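Local coordinates for protein suppressor of fused homolog (Drosophila melanogaster, PDB 6LPH) that probably sequesters the Hedgehog-pathway transcription factor in the cytoplasm, and is captured here as its N-terminal part bound to a peptide of the kinase Fused, at residues 73-78 and 179-184; 137-142 and 148-153. All blocks are in the same frame, centred on the assembly; numbering follows the deposited sequence.

Contact 1. Residues 73-78 and 179-184; sequences HYISFG and PQLGCI
H73 and I75 meet Q180 and L181 in a buried side-chain contact on one face of the central mixed sheet, between strand 71-77 and the irregular part of strand 172-186. Strands 97-109 and 189-199 separate the two in sheet order, but the irregular 179-182 brings Q180 and L181 up to H73 and I75; the CA atoms of I75 and L181 stand 9.7 Å apart, and side chains alone make the contact, without a hydrogen bond. H73 reaches across with CG anti to its backbone N (chi1 -174°), bringing CE1 within 4.0 Å of L181 CD1. The same methyl rests against I75 CG1 at 3.8 Å, and I75 CD1 lies over the centre of the imidazole, 3.9 Å above its plane. Q180 runs antiparallel alongside H73, its amide plane tilted 26° from the ring. OE1 of Q180 lies 3.4 Å from H73 CE1 and 3.5 Å from H73 ND1, too poorly angled for a hydrogen bond to ND1; OE1 is bonded instead to R107 NH2. ND1 pairs with the Y29 hydroxyl and NE2 with the D178 carboxylate, which also takes the backbone N of Q180 and L181. A leucine at H73 would probably deprive Y29 OH and D178 OD1 of their imidazole partners. The D178 carboxylate would tend to favour a proton on NE2, while nearby R107 would probably oppose a full positive charge.

Contact 2. Residues 137-142 and 148-153; sequences QAIGRY and NGLCFG
The Y142 ring turns its hydroxyl toward the N148 amide, but neither flat group is stacked on the other: Y142 OH and N148 ND2 are 4.4 Å apart, loose packing and no hydrogen bond. With CG anti to the backbone N (chi1 169°), the phenol swings off the flank of the helix toward the loop, although its CB does not point there. On the far side of the helix, away from the loop, the R141 guanidinium has Q137 O over one face, 4.0 Å above its plane; NH1 of R141 is gripped by a salt bridge to D50 and a hydrogen bond to Q49 O. Deeper in, the contact is purely apolar. I139 CG2 meets L150 CD1 at 4.1 Å, the two side chains nearly perpendicular, I139 buried and L150 less so. No hydrogen bond joins the segments: 137-142 is a regular part of helix 131-146, whereas the irregular loop 148-153 follows the helix and runs across its direction. Both apolar residues also rest on the sheet: I139 on L104, L173 and I196, L150 on F102 and L104. Helix 131-146 is thereby laid against strands 97-109, 172-186 and 189-199, while the loop leads away toward strand 155-156, G153 pairing with V175 of strand 172-186.

How the contacts relate
After helix 16-28 and strands 36-40 and 54-60 the chain lays down 73-78 in strand 71-77, passes through strand 97-109 and helix 112-120, and enters helix 131-146. There contact 2 closes a short loop of five residues, 143-147, bringing the start of 148-153 against the helix. Past strand 155-156 the chain reaches 179-184, where contact 1 closes a far longer loop of 100 residues; contact 2 is nested wholly inside it. The two lie on opposite faces of the sheet: neighbouring residues of strand 97-109, T105 and L104, serve contact 1 and contact 2 respectively. Their centres are about 13 Å apart, and their segments touch where F152 CZ packs on C183 SG, 3.7 Å away, joining the loop after helix 131-146 to strand 172-186.

Contact 1. Residues 73-78 and 179-184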
ATOM      1  N   HIS A  73      -1.709  -6.394  -4.963  1.00 10.14           N
ATOM      2  CA  HIS A  73      -2.332  -5.080  -4.615  1.00 10.35           C
ATOM      3  C   HIS A  73      -2.796  -5.143  -3.159  1.00 10.27           C
ATOM      4  O   HIS A  73      -3.594  -6.040  -2.786  1.00 11.42           O
ATOM      5  CB  HIS A  73      -3.488  -4.833  -5.556  1.00  9.96           C
ATOM      6  CG  HIS A  73      -4.148  -3.472  -5.437  1.00 10.08           C
ATOM      7  ND1 HIS A  73      -5.384  -3.240  -5.946  1.00 11.27           N
ATOM      8  CD2 HIS A  73      -3.723  -2.265  -4.881  1.00 11.32           C
ATOM      9  CE1 HIS A  73      -5.743  -1.951  -5.739  1.00 11.03           C
ATOM     10  NE2 HIS A  73      -4.728  -1.336  -5.107  1.00 11.93           N
ATOM     11  N   TYR A  74      -2.248  -4.259  -2.327  1.00  9.82           N
ATOM     12  CA  TYR A  74      -2.551  -4.236  -0.897  1.00  9.12           C
ATOM     13  C   TYR A  74      -3.443  -3.046  -0.569  1.00  9.69           C
ATOM     14  O   TYR A  74      -3.192  -1.959  -1.078  1.00 10.51           O
ATOM     15  CB  TYR A  74      -1.255  -4.062  -0.116  1.00  8.72           C
ATOM     16  CG  TYR A  74      -0.316  -5.233  -0.377  1.00  9.09           C
ATOM     17  CD1 TYR A  74       0.494  -5.263  -1.510  1.00  9.35           C
ATOM     18  CD2 TYR A  74      -0.305  -6.325   0.479  1.00  9.47           C
ATOM     19  CE1 TYR A  74       1.384  -6.362  -1.740  1.00 11.07           C
ATOM     20  CE2 TYR A  74       0.593  -7.422   0.267  1.00 11.60           C
ATOM     21  CZ  TYR A  74       1.403  -7.422  -0.873  1.00 11.31           C
ATOM     22  OH  TYR A  74       2.245  -8.485  -1.140  1.00 14.01           O
ATOM     23  N   ILE A  75      -4.466  -3.254   0.271  1.00  9.22           N
ATOM     24  CA  ILE A  75      -5.392  -2.127   0.680  1.00  9.11           C
ATOM     25  C   ILE A  75      -5.610  -2.152   2.191  1.00  9.56           C
ATOM     26  O   ILE A  75      -5.976  -3.198   2.737  1.00  9.67           O
ATOM     27  CB  ILE A  75      -6.740  -2.137  -0.070  1.00 10.08           C
ATOM     28  CG1 ILE A  75      -6.527  -2.160  -1.583  1.00 10.22           C
ATOM     29  CG2 ILE A  75      -7.587  -0.883   0.315  1.00  9.97           C
ATOM     30  CD1 ILE A  75      -6.636  -3.538  -2.179  1.00 11.07           C
ATOM     31  N   SER A  76      -5.355  -1.020   2.873  1.00 10.33           N
ATOM     32  CA  SER A  76      -5.472  -0.954   4.344  1.00 10.40           C
ATOM     33  C   SER A  76      -6.872  -0.585   4.786  1.00 10.85           C
ATOM     34  O   SER A  76      -7.638   0.055   4.031  1.00 10.89           O
ATOM     35  CB  SER A  76      -4.510   0.112   4.926  1.00 11.41           C
ATOM     36  OG  SER A  76      -5.017   1.453   4.715  1.00 13.07           O
ATOM     37  N   PHE A  77      -7.199  -0.960   6.024  1.00 10.80           N
ATOM     38  CA  PHE A  77      -8.462  -0.552   6.659  1.00 11.26           C
ATOM     39  C   PHE A  77      -8.114  -0.110   8.058  1.00 10.94           C
ATOM     40  O   PHE A  77      -7.648  -0.938   8.876  1.00 12.17           O
ATOM     41  CB  PHE A  77      -9.428  -1.729   6.794  1.00 10.95           C
ATOM     42  CG  PHE A  77      -9.838  -2.357   5.488  1.00 12.40           C
ATOM     43  CD1 PHE A  77      -8.989  -3.255   4.828  1.00 11.38           C
ATOM     44  CD2 PHE A  77     -11.107  -2.121   4.957  1.00 12.61           C
ATOM     45  CE1 PHE A  77      -9.375  -3.863   3.637  1.00 12.83           C
ATOM     46  CE2 PHE A  77     -11.497  -2.746   3.774  1.00 15.44           C
ATOM     47  CZ  PHE A  77     -10.629  -3.615   3.108  1.00 14.00           C
ATOM     48  N   GLY A  78      -8.358   1.169   8.344  1.00 11.22           N
ATOM     49  CA  GLY A  78      -8.158   1.708   9.679  1.00 10.38           C
ATOM     50  C   GLY A  78      -7.803   3.179   9.750  1.00 11.02           C
ATOM     51  O   GLY A  78      -8.040   3.788  10.783  1.00 13.34           O
ATOM     52  N   PRO A 179      -4.991   4.299  -9.119  1.00 14.97           N
ATOM     53  CA  PRO A 179      -5.633   4.428 -10.432  1.00 16.90           C
ATOM     54  C   PRO A 179      -6.962   3.654 -10.549  1.00 16.61           C
ATOM     55  O   PRO A 179      -7.852   4.070 -11.287  1.00 19.22           O
ATOM     56  CB  PRO A 179      -4.577   3.847 -11.401  1.00 17.81           C
ATOM     57  CG  PRO A 179      -3.770   2.908 -10.563  1.00 17.79           C
ATOM     58  CD  PRO A 179      -3.741   3.506  -9.180  1.00 15.31           C
ATOM     59  N   GLN A 180      -7.078   2.535  -9.839  1.00 16.57           N
ATOM     60  CA  GLN A 180      -8.295   1.705  -9.841  1.00 17.15           C
ATOM     61  C   GLN A 180      -9.303   2.212  -8.833  1.00 16.66           C
ATOM     62  O   GLN A 180     -10.512   2.278  -9.108  1.00 18.59           O
ATOM     63  CB  GLN A 180      -7.941   0.302  -9.359  1.00 18.07           C
ATOM     64  CG  GLN A 180      -8.054  -0.734 -10.394  1.00 19.80           C
ATOM     65  CD  GLN A 180      -7.558  -2.058  -9.901  1.00 17.67           C
ATOM     66  OE1 GLN A 180      -6.723  -2.133  -8.979  1.00 16.87           O
ATOM     67  NE2 GLN A 180      -8.066  -3.126 -10.507  1.00 19.32           N
ATOM     68  N   LEU A 181      -8.812   2.517  -7.637  1.00 15.32           N
ATOM     69  CA  LEU A 181      -9.734   2.752  -6.515  1.00 17.19           C
ATOM     70  C   LEU A 181     -10.202   4.190  -6.429  1.00 16.63           C
ATOM     71  O   LEU A 181     -11.316   4.439  -5.987  1.00 17.38           O
ATOM     72  CB  LEU A 181      -9.142   2.303  -5.184  1.00 15.84           C
ATOM     73  CG  LEU A 181      -8.702   0.834  -5.143  1.00 16.24           C
ATOM     74  CD1 LEU A 181      -8.238   0.467  -3.748  1.00 15.52           C
ATOM     75  CD2 LEU A 181      -9.825  -0.073  -5.615  1.00 17.68           C
ATOM     76  N   GLY A 182      -9.336   5.118  -6.838  1.00 14.68           N
ATOM     77  CA  GLY A 182      -9.672   6.541  -6.825  1.00 19.04           C
ATOM     78  C   GLY A 182     -10.086   7.048  -5.445  1.00 18.46           C
ATOM     79  O   GLY A 182      -9.433   6.785  -4.442  1.00 17.36           O
ATOM     80  N   CYS A 183     -11.193   7.780  -5.390  1.00 17.35           N
ATOM     81  CA  CYS A 183     -11.633   8.367  -4.134  1.00 18.77           C
ATOM     82  C   CYS A 183     -13.130   8.092  -4.058  1.00 18.15           C
ATOM     83  O   CYS A 183     -13.805   8.159  -5.070  1.00 19.12           O
ATOM     84  CB  CYS A 183     -11.343   9.879  -4.126  1.00 20.97           C
ATOM     85  SG  CYS A 183      -9.604  10.331  -4.469  1.00 35.50           S
ATOM     86  N   ILE A 184     -13.637   7.746  -2.879  1.00 17.23           N
ATOM     87  CA  ILE A 184     -15.054   7.413  -2.744  1.00 18.15           C
ATOM     88  C   ILE A 184     -15.696   8.139  -1.562  1.00 19.06           C
ATOM     89  O   ILE A 184     -14.997   8.593  -0.628  1.00 17.83           O
ATOM     90  CB  ILE A 184     -15.293   5.901  -2.552  1.00 18.01           C
ATOM     91  CG1 ILE A 184     -14.759   5.429  -1.176  1.00 17.19           C
ATOM     92  CG2 ILE A 184     -14.654   5.077  -3.687  1.00 17.74           C
ATOM     93  CD1 ILE A 184     -15.021   3.955  -0.892  1.00 16.09           C
TER

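Contact 2. Residues 137-142 and 148-153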
ATOM      1  N   GLN A 137       1.414  -0.776   8.137  1.00 12.48           N
ATOM      2  CA  GLN A 137       1.195  -0.500   9.571  1.00 14.20           C
ATOM      3  C   GLN A 137       2.104   0.627  10.044  1.00 14.90           C
ATOM      4  O   GLN A 137       1.652   1.525  10.764  1.00 15.41           O
ATOM      5  CB  GLN A 137       1.398  -1.715  10.467  1.00 14.45           C
ATOM      6  CG  GLN A 137       0.419  -2.842  10.280  1.00 16.16           C
ATOM      7  CD  GLN A 137      -0.960  -2.563  10.875  1.00 14.84           C
ATOM      8  OE1 GLN A 137      -1.241  -1.455  11.378  1.00 14.08           O
ATOM      9  NE2 GLN A 137      -1.836  -3.584  10.819  1.00 12.82           N
ATOM     10  N   ALA A 138       3.366   0.583   9.614  1.00 15.05           N
ATOM     11  CA  ALA A 138       4.373   1.549  10.039  1.00 14.81           C
ATOM     12  C   ALA A 138       4.037   2.940   9.462  1.00 13.79           C
ATOM     13  O   ALA A 138       4.180   3.959  10.152  1.00 13.52           O
ATOM     14  CB  ALA A 138       5.778   1.106   9.614  1.00 14.94           C
ATOM     15  N   ILE A 139       3.595   2.988   8.206  1.00 12.60           N
ATOM     16  CA  ILE A 139       3.178   4.275   7.632  1.00 14.62           C
ATOM     17  C   ILE A 139       1.921   4.779   8.354  1.00 15.22           C
ATOM     18  O   ILE A 139       1.823   5.967   8.697  1.00 16.35           O
ATOM     19  CB  ILE A 139       2.983   4.231   6.090  1.00 14.02           C
ATOM     20  CG1 ILE A 139       4.319   3.919   5.386  1.00 14.58           C
ATOM     21  CG2 ILE A 139       2.340   5.548   5.574  1.00 15.45           C
ATOM     22  CD1 ILE A 139       4.126   3.396   3.966  1.00 16.06           C
ATOM     23  N   GLY A 140       0.982   3.870   8.603  1.00 12.39           N
ATOM     24  CA  GLY A 140      -0.167   4.164   9.450  1.00 15.16           C
ATOM     25  C   GLY A 140       0.196   4.776  10.799  1.00 16.30           C
ATOM     26  O   GLY A 140      -0.400   5.777  11.199  1.00 18.13           O
ATOM     27  N   ARG A 141       1.177   4.200  11.496  1.00 15.62           N
ATOM     28  CA  ARG A 141       1.610   4.746  12.802  1.00 18.22           C
ATOM     29  C   ARG A 141       2.184   6.138  12.647  1.00 19.32           C
ATOM     30  O   ARG A 141       1.914   7.018  13.451  1.00 22.96           O
ATOM     31  CB  ARG A 141       2.665   3.858  13.491  1.00 19.95           C
ATOM     32  CG  ARG A 141       2.093   2.800  14.417  1.00 22.84           C
ATOM     33  CD  ARG A 141       3.194   2.032  15.156  1.00 26.40           C
ATOM     34  NE  ARG A 141       4.039   1.285  14.215  1.00 26.71           N
ATOM     35  CZ  ARG A 141       3.768   0.060  13.768  1.00 23.17           C
ATOM     36  NH1 ARG A 141       2.690  -0.574  14.197  1.00 28.58           N
ATOM     37  NH2 ARG A 141       4.568  -0.536  12.892  1.00 24.55           N
ATOM     38  N   TYR A 142       2.964   6.331  11.589  1.00 17.63           N
ATOM     39  CA  TYR A 142       3.600   7.600  11.319  1.00 18.64           C
ATOM     40  C   TYR A 142       2.494   8.681  11.178  1.00 20.61           C
ATOM     41  O   TYR A 142       2.544   9.733  11.836  1.00 19.90           O
ATOM     42  CB  TYR A 142       4.456   7.460  10.045  1.00 18.11           C
ATOM     43  CG  TYR A 142       4.972   8.763   9.498  1.00 21.44           C
ATOM     44  CD1 TYR A 142       5.771   9.601  10.287  1.00 25.56           C
ATOM     45  CD2 TYR A 142       4.676   9.164   8.201  1.00 26.15           C
ATOM     46  CE1 TYR A 142       6.265  10.795   9.787  1.00 29.04           C
ATOM     47  CE2 TYR A 142       5.171  10.368   7.687  1.00 28.59           C
ATOM     48  CZ  TYR A 142       5.954  11.171   8.492  1.00 29.98           C
ATOM     49  OH  TYR A 142       6.447  12.359   8.014  1.00 44.02           O
ATOM     50  N   ASN A 148      -0.392  14.298  10.466  1.00 37.25           N
ATOM     51  CA  ASN A 148      -0.460  14.656   9.038  1.00 41.58           C
ATOM     52  C   ASN A 148      -1.063  13.500   8.226  1.00 33.37           C
ATOM     53  O   ASN A 148      -0.594  12.366   8.318  1.00 32.38           O
ATOM     54  CB  ASN A 148       0.915  15.014   8.394  1.00 48.63           C
ATOM     55  CG  ASN A 148       1.966  15.546   9.374  1.00 49.97           C
ATOM     56  OD1 ASN A 148       1.701  16.407  10.220  1.00 50.43           O
ATOM     57  ND2 ASN A 148       3.201  15.058   9.213  1.00 49.82           N
ATOM     58  N   GLY A 149      -2.100  13.789   7.443  1.00 29.21           N
ATOM     59  CA  GLY A 149      -2.619  12.854   6.449  1.00 25.16           C
ATOM     60  C   GLY A 149      -1.696  12.892   5.227  1.00 26.96           C
ATOM     61  O   GLY A 149      -0.714  13.636   5.199  1.00 33.28           O
ATOM     62  N   LEU A 150      -1.991  12.087   4.218  1.00 22.25           N
ATOM     63  CA  LEU A 150      -1.167  12.072   3.016  1.00 19.00           C
ATOM     64  C   LEU A 150      -1.997  12.591   1.876  1.00 21.91           C
ATOM     65  O   LEU A 150      -3.194  12.330   1.850  1.00 25.62           O
ATOM     66  CB  LEU A 150      -0.704  10.650   2.714  1.00 18.84           C
ATOM     67  CG  LEU A 150       0.249  10.044   3.764  1.00 17.64           C
ATOM     68  CD1 LEU A 150       0.472   8.557   3.490  1.00 20.97           C
ATOM     69  CD2 LEU A 150       1.580  10.786   3.759  1.00 18.38           C
ATOM     70  N   CYS A 151      -1.373  13.346   0.969  1.00 22.23           N
ATOM     71  CA  CYS A 151      -2.033  13.864  -0.238  1.00 24.53           C
ATOM     72  C   CYS A 151      -1.284  13.357  -1.480  1.00 19.94           C
ATOM     73  O   CYS A 151      -0.092  13.035  -1.411  1.00 18.65           O
ATOM     74  CB  CYS A 151      -2.033  15.404  -0.281  1.00 29.64           C
ATOM     75  SG  CYS A 151      -2.456  16.299   1.247  1.00 48.40           S
ATOM     76  N   PHE A 152      -1.968  13.324  -2.615  1.00 19.15           N
ATOM     77  CA  PHE A 152      -1.323  12.959  -3.881  1.00 20.10           C
ATOM     78  C   PHE A 152      -0.186  13.934  -4.213  1.00 20.91           C
ATOM     79  O   PHE A 152      -0.352  15.157  -4.151  1.00 24.22           O
ATOM     80  CB  PHE A 152      -2.341  12.885  -5.021  1.00 19.65           C
ATOM     81  CG  PHE A 152      -3.604  12.170  -4.648  1.00 19.29           C
ATOM     82  CD1 PHE A 152      -3.556  10.956  -3.943  1.00 16.43           C
ATOM     83  CD2 PHE A 152      -4.859  12.718  -4.979  1.00 21.98           C
ATOM     84  CE1 PHE A 152      -4.732  10.293  -3.584  1.00 18.80           C
ATOM     85  CE2 PHE A 152      -6.041  12.057  -4.622  1.00 20.60           C
ATOM     86  CZ  PHE A 152      -5.980  10.847  -3.929  1.00 21.98           C
ATOM     87  N   GLY A 153       0.971  13.380  -4.527  1.00 16.71           N
ATOM     88  CA  GLY A 153       2.136  14.189  -4.793  1.00 18.21           C
ATOM     89  C   GLY A 153       3.103  14.258  -3.614  1.00 15.74           C
ATOM     90  O   GLY A 153       4.241  14.648  -3.813  1.00 17.59           O
TER